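Local coordinates for protein gamma-glutamyl phosphate reductase (Saccharomyces cerevisiae, PDB 1VLU) that catalyses the NADPH-dependent reduction of L-gamma-glutamyl phosphate to glutamate semialdehyde and phosphate, the second step from glutamate towards proline, at residues A[352-356]-A[379-383]; A[357-362]-A[382-388]. One frame throughout, in Å; residues are numbered along the deposited sequence.

Contact 1 of 2, residues A[352-356]-A[379-383]; sequences TSTES and NAEKF
Thr-354 serves two flat groups at once. Its CG2 sits at the edge of the Phe-383 ring, near the ring plane and 3.8 Å from Phe-383 CB, while its OG1 rests against the Asn-379 amide, 3.3 Å from Asn-379 CG. With CG2 anti to the backbone N (OG1 chi1 -57°), the two branches diverge towards their separate partners. OG1 does not hydrogen-bond to the amide; Asn-379 ND2 donates instead to Asp-247. These contacts join the first turn of helix 354-361 to the middle of helix 377-386, neighbours on one face of the parallel sheet, where Thr-354 and Phe-383 also both touch Tyr-245 of strand 242-246. Exchanging Thr-354 for alanine would probably leave the amide of Asn-379 and the edge of Phe-383 without their cover and open a gap between the helices. Further out, Lys-382 reaches across in extended form, and its NZ makes a salt bridge to Glu-355 OE2 at 2.7 Å, coming from above the carboxylate plane (68° out of it). Glu-355 is bent at chi2 to meet it. Ser-353 is the N-cap, its OG accepting from Ser-356 N at 3.1 Å.

Contact 2 of 2, residues A[357-362]-A[382-388]; sequences AIQHIN and KFMKGVD
Ile-358, Ile-361 and Val-387 pack round the Phe-383 ring. Val-387 CG1 lies over the centre of one ring face, 3.9 Å above the plane; it is turned anti to its own carbonyl carbon (chi1 -64°), which also puts it 4.0 Å from Ile-358 CG1. Ile-361 CD1 comes to the ring obliquely, 3.4 Å from Phe-383 CZ, and the methyl of Ala-357 is at the ring edge. Ile-358 sends CD1 over the helix backbone, 3.6 Å from Lys-382 O. Gly-386 has no side chain, which lets this isoleucine lie directly against the main chain there.

Beyond the apolar patch the chemistry turns polar. The Asn-362 amide bridges the end of the other helix with both of its ends: OD1 accepts from Asp-388 N at 2.7 Å, and ND2 donates to Gly-386 O at 3.3 Å in a nearly straight bond lying in the amide plane. Two bonds fix the amide's rotation, and the Asp-388 carboxylate stacks on it with the planes 11° apart. That carboxylate is held in turn by salt bridges to Lys-31 and Arg-24 of the second subunit, and Arg-24 of that subunit also hydrogen-bonds Asn-362 O, so the second subunit holds the residues just beyond both helices.

Segments 357-361 and 382-386 run in roughly the same direction, 26° apart, with axes 10.1 Å apart at closest approach. Strand 369-373 links the two helices in sequence and contributes Ile-372, which touches Phe-383, while Val-392 of strand 391-393 supports both Phe-383 and Val-387. This is the helix pairing of successive beta-alpha-beta crossovers, laid on the parallel sheet of what corresponds to the catalytic alpha/beta domain of the aldehyde dehydrogenase fold.

How the contacts relate
Both contacts hold the same pair of helices, 354-361 and 377-386, with centres 7 Å apart, and Lys-382 and Phe-383 belong to each. Contact 1 is at the N-terminal start of helix 354-361 and is only partly buried: a buried threonine on the side of the sheet and a salt bridge on the solvent side. Contact 2 follows the same groove to the C-terminal ends and is mostly buried, so branched aliphatic side chains round the phenylalanine do most of the work. Polar chemistry returns there as side-chain-to-backbone hydrogen bonds. The second subunit approaches most of contact 2 but only one residue of contact 1, whose own salt bridge across the helices is intrachain.

Contact 1 of 2, residues A[352-356]-A[379-383]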
loop_
_atom_site.group_PDB
_atom_site.type_symbol
_atom_site.label_atom_id
_atom_site.label_comp_id
_atom_site.label_asym_id
_atom_site.label_seq_id
_atom_site.Cartn_x
_atom_site.Cartn_y
_atom_site.Cartn_z
ATOM N N THR A 352 28.923 12.276 -3.131
ATOM C CA THR A 352 30.061 12.754 -3.919
ATOM C C THR A 352 29.754 13.116 -5.373
ATOM O O THR A 352 30.646 13.533 -6.114
ATOM C CB THR A 352 31.212 11.734 -3.883
ATOM O OG1 THR A 352 30.675 10.427 -4.120
ATOM C CG2 THR A 352 31.888 11.748 -2.522
ATOM N N SER A 353 28.500 12.968 -5.782
ATOM C CA SER A 353 28.085 13.357 -7.138
ATOM C C SER A 353 26.566 13.501 -7.176
ATOM O O SER A 353 25.897 13.188 -6.188
ATOM C CB SER A 353 28.551 12.311 -8.161
ATOM O OG SER A 353 27.974 11.044 -7.874
ATOM N N THR A 354 26.031 13.967 -8.306
ATOM C CA THR A 354 24.580 14.019 -8.519
ATOM C C THR A 354 23.999 12.601 -8.548
ATOM O O THR A 354 23.000 12.332 -7.873
ATOM C CB THR A 354 24.209 14.842 -9.776
ATOM O OG1 THR A 354 24.752 16.157 -9.635
ATOM C CG2 THR A 354 22.715 14.990 -9.916
ATOM N N GLU A 355 24.658 11.706 -9.288
ATOM C CA GLU A 355 24.305 10.288 -9.371
ATOM C C GLU A 355 24.246 9.599 -8.019
ATOM O O GLU A 355 23.355 8.782 -7.769
ATOM C CB GLU A 355 25.271 9.531 -10.288
ATOM C CG GLU A 355 25.360 10.101 -11.697
ATOM C CD GLU A 355 26.377 11.255 -11.853
ATOM O OE1 GLU A 355 26.413 12.196 -11.020
ATOM O OE2 GLU A 355 27.142 11.223 -12.844
ATOM N N SER A 356 25.189 9.916 -7.146
ATOM C CA SER A 356 25.187 9.347 -5.809
ATOM C C SER A 356 24.026 9.883 -4.937
ATOM O O SER A 356 23.379 9.121 -4.215
ATOM C CB SER A 356 26.542 9.562 -5.142
ATOM O OG SER A 356 26.468 9.212 -3.772
ATOM N N ASN A 379 23.697 19.296 -13.946
ATOM C CA ASN A 379 23.455 18.526 -12.728
ATOM C C ASN A 379 22.035 18.611 -12.200
ATOM O O ASN A 379 21.488 17.609 -11.752
ATOM C CB ASN A 379 24.427 18.954 -11.635
ATOM C CG ASN A 379 25.808 18.403 -11.854
ATOM O OD1 ASN A 379 26.062 17.726 -12.848
ATOM N ND2 ASN A 379 26.707 18.672 -10.920
ATOM N N ALA A 380 21.456 19.810 -12.245
ATOM C CA ALA A 380 20.083 20.041 -11.816
ATOM C C ALA A 380 19.099 19.229 -12.646
ATOM O O ALA A 380 18.185 18.604 -12.091
ATOM C CB ALA A 380 19.756 21.503 -11.904
ATOM N N GLU A 381 19.293 19.239 -13.970
ATOM C CA GLU A 381 18.415 18.535 -14.896
ATOM C C GLU A 381 18.549 17.019 -14.744
ATOM O O GLU A 381 17.565 16.283 -14.825
ATOM C CB GLU A 381 18.687 18.951 -16.356
ATOM C CG GLU A 381 18.360 20.439 -16.694
ATOM C CD GLU A 381 16.864 20.835 -16.582
ATOM O OE1 GLU A 381 15.985 19.963 -16.373
ATOM O OE2 GLU A 381 16.565 22.044 -16.720
ATOM N N LYS A 382 19.779 16.569 -14.528
ATOM C CA LYS A 382 20.059 15.168 -14.280
ATOM C C LYS A 382 19.372 14.701 -12.983
ATOM O O LYS A 382 18.720 13.665 -12.951
ATOM C CB LYS A 382 21.576 14.955 -14.247
ATOM C CG LYS A 382 21.984 13.533 -14.023
ATOM C CD LYS A 382 23.483 13.369 -14.159
ATOM C CE LYS A 382 23.815 11.889 -14.239
ATOM N NZ LYS A 382 25.199 11.621 -14.727
ATOM N N PHE A 383 19.496 15.501 -11.933
ATOM C CA PHE A 383 18.851 15.231 -10.648
ATOM C C PHE A 383 17.338 15.120 -10.817
ATOM O O PHE A 383 16.736 14.150 -10.367
ATOM C CB PHE A 383 19.219 16.360 -9.679
ATOM C CG PHE A 383 18.763 16.156 -8.254
ATOM C CD1 PHE A 383 19.567 15.480 -7.345
ATOM C CD2 PHE A 383 17.553 16.705 -7.808
ATOM C CE1 PHE A 383 19.181 15.330 -6.019
ATOM C CE2 PHE A 383 17.149 16.559 -6.478
ATOM C CZ PHE A 383 17.974 15.886 -5.575
#

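Contact 2 of 2, residues A[357-362]-A[382-388]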
loop_
_atom_site.group_PDB
_atom_site.type_symbol
_atom_site.label_atom_id
_atom_site.label_comp_id
_atom_site.label_asym_id
_atom_site.label_seq_id
_atom_site.Cartn_x
_atom_site.Cartn_y
_atom_site.Cartn_z
ATOM N N ALA A 357 23.777 11.191 -5.004
ATOM C CA ALA A 357 22.598 11.802 -4.380
ATOM C C ALA A 357 21.283 11.171 -4.845
ATOM O O ALA A 357 20.398 10.910 -4.030
ATOM C CB ALA A 357 22.584 13.302 -4.649
ATOM N N ILE A 358 21.159 10.936 -6.150
ATOM C CA ILE A 358 20.012 10.254 -6.738
ATOM C C ILE A 358 19.827 8.851 -6.141
ATOM O O ILE A 358 18.727 8.512 -5.650
ATOM C CB ILE A 358 20.144 10.179 -8.281
ATOM C CG1 ILE A 358 19.890 11.557 -8.909
ATOM C CG2 ILE A 358 19.190 9.151 -8.864
ATOM C CD1 ILE A 358 20.254 11.631 -10.376
ATOM N N GLN A 359 20.902 8.056 -6.159
ATOM C CA GLN A 359 20.887 6.711 -5.582
ATOM C C GLN A 359 20.410 6.720 -4.143
ATOM O O GLN A 359 19.568 5.909 -3.781
ATOM C CB GLN A 359 22.261 6.021 -5.698
ATOM C CG GLN A 359 22.549 5.483 -7.099
ATOM C CD GLN A 359 23.990 4.976 -7.294
ATOM O OE1 GLN A 359 24.919 5.350 -6.551
ATOM N NE2 GLN A 359 24.182 4.133 -8.313
ATOM N N HIS A 360 20.931 7.636 -3.335
ATOM C CA HIS A 360 20.516 7.763 -1.935
ATOM C C HIS A 360 19.021 8.048 -1.809
ATOM O O HIS A 360 18.342 7.446 -0.995
ATOM C CB HIS A 360 21.263 8.907 -1.241
ATOM C CG HIS A 360 22.599 8.536 -0.683
ATOM N ND1 HIS A 360 23.784 8.990 -1.227
ATOM C CD2 HIS A 360 22.940 7.797 0.398
ATOM C CE1 HIS A 360 24.797 8.526 -0.518
ATOM N NE2 HIS A 360 24.314 7.802 0.474
ATOM N N ILE A 361 18.537 8.993 -2.611
ATOM C CA ILE A 361 17.141 9.442 -2.593
ATOM C C ILE A 361 16.188 8.329 -3.015
ATOM O O ILE A 361 15.109 8.157 -2.437
ATOM C CB ILE A 361 16.955 10.703 -3.459
ATOM C CG1 ILE A 361 17.597 11.896 -2.739
ATOM C CG2 ILE A 361 15.468 10.973 -3.754
ATOM C CD1 ILE A 361 17.853 13.111 -3.601
ATOM N N ASN A 362 16.615 7.564 -4.012
ATOM C CA ASN A 362 15.801 6.495 -4.563
ATOM C C ASN A 362 15.665 5.256 -3.673
ATOM O O ASN A 362 14.980 4.317 -4.051
ATOM C CB ASN A 362 16.315 6.135 -5.958
ATOM C CG ASN A 362 15.959 7.180 -6.981
ATOM O OD1 ASN A 362 15.292 8.167 -6.667
ATOM N ND2 ASN A 362 16.384 6.973 -8.214
ATOM N N LYS A 382 19.779 16.569 -14.528
ATOM C CA LYS A 382 20.059 15.168 -14.280
ATOM C C LYS A 382 19.372 14.701 -12.983
ATOM O O LYS A 382 18.720 13.665 -12.951
ATOM C CB LYS A 382 21.576 14.955 -14.247
ATOM C CG LYS A 382 21.984 13.533 -14.023
ATOM C CD LYS A 382 23.483 13.369 -14.159
ATOM C CE LYS A 382 23.815 11.889 -14.239
ATOM N NZ LYS A 382 25.199 11.621 -14.727
ATOM N N PHE A 383 19.496 15.501 -11.933
ATOM C CA PHE A 383 18.851 15.231 -10.648
ATOM C C PHE A 383 17.338 15.120 -10.817
ATOM O O PHE A 383 16.736 14.150 -10.367
ATOM C CB PHE A 383 19.219 16.360 -9.679
ATOM C CG PHE A 383 18.763 16.156 -8.254
ATOM C CD1 PHE A 383 19.567 15.480 -7.345
ATOM C CD2 PHE A 383 17.553 16.705 -7.808
ATOM C CE1 PHE A 383 19.181 15.330 -6.019
ATOM C CE2 PHE A 383 17.149 16.559 -6.478
ATOM C CZ PHE A 383 17.974 15.886 -5.575
HETATM N N MSE A 384 16.730 16.102 -11.483
HETATM C CA MSE A 384 15.278 16.126 -11.648
HETATM C C MSE A 384 14.751 14.994 -12.529
HETATM O O MSE A 384 13.689 14.449 -12.256
HETATM C CB MSE A 384 14.798 17.493 -12.111
HETATM C CG MSE A 384 14.992 18.571 -11.030
HETATM SE SE MSE A 384 14.318 20.333 -11.563
HETATM C CE MSE A 384 15.661 20.732 -13.030
ATOM N N LYS A 385 15.507 14.608 -13.548
ATOM C CA LYS A 385 15.131 13.453 -14.353
ATOM C C LYS A 385 15.362 12.118 -13.595
ATOM O O LYS A 385 14.703 11.121 -13.875
ATOM C CB LYS A 385 15.859 13.477 -15.706
ATOM C CG LYS A 385 15.214 12.613 -16.779
ATOM C CD LYS A 385 15.723 12.972 -18.192
ATOM N N GLY A 386 16.265 12.111 -12.613
ATOM C CA GLY A 386 16.754 10.863 -12.043
ATOM C C GLY A 386 16.048 10.387 -10.795
ATOM O O GLY A 386 15.959 9.183 -10.559
ATOM N N VAL A 387 15.555 11.324 -9.994
ATOM C CA VAL A 387 14.948 11.006 -8.699
ATOM C C VAL A 387 13.534 10.410 -8.770
ATOM O O VAL A 387 12.734 10.757 -9.639
ATOM C CB VAL A 387 14.986 12.225 -7.693
ATOM C CG1 VAL A 387 16.416 12.607 -7.348
ATOM C CG2 VAL A 387 14.205 13.433 -8.215
ATOM N N ASP A 388 13.236 9.511 -7.839
ATOM C CA ASP A 388 11.885 8.999 -7.652
ATOM C C ASP A 388 11.263 9.867 -6.595
ATOM O O ASP A 388 11.463 9.613 -5.404
ATOM C CB ASP A 388 11.923 7.566 -7.111
ATOM C CG ASP A 388 12.511 6.570 -8.099
ATOM O OD1 ASP A 388 12.667 6.939 -9.288
ATOM O OD2 ASP A 388 12.816 5.419 -7.675
#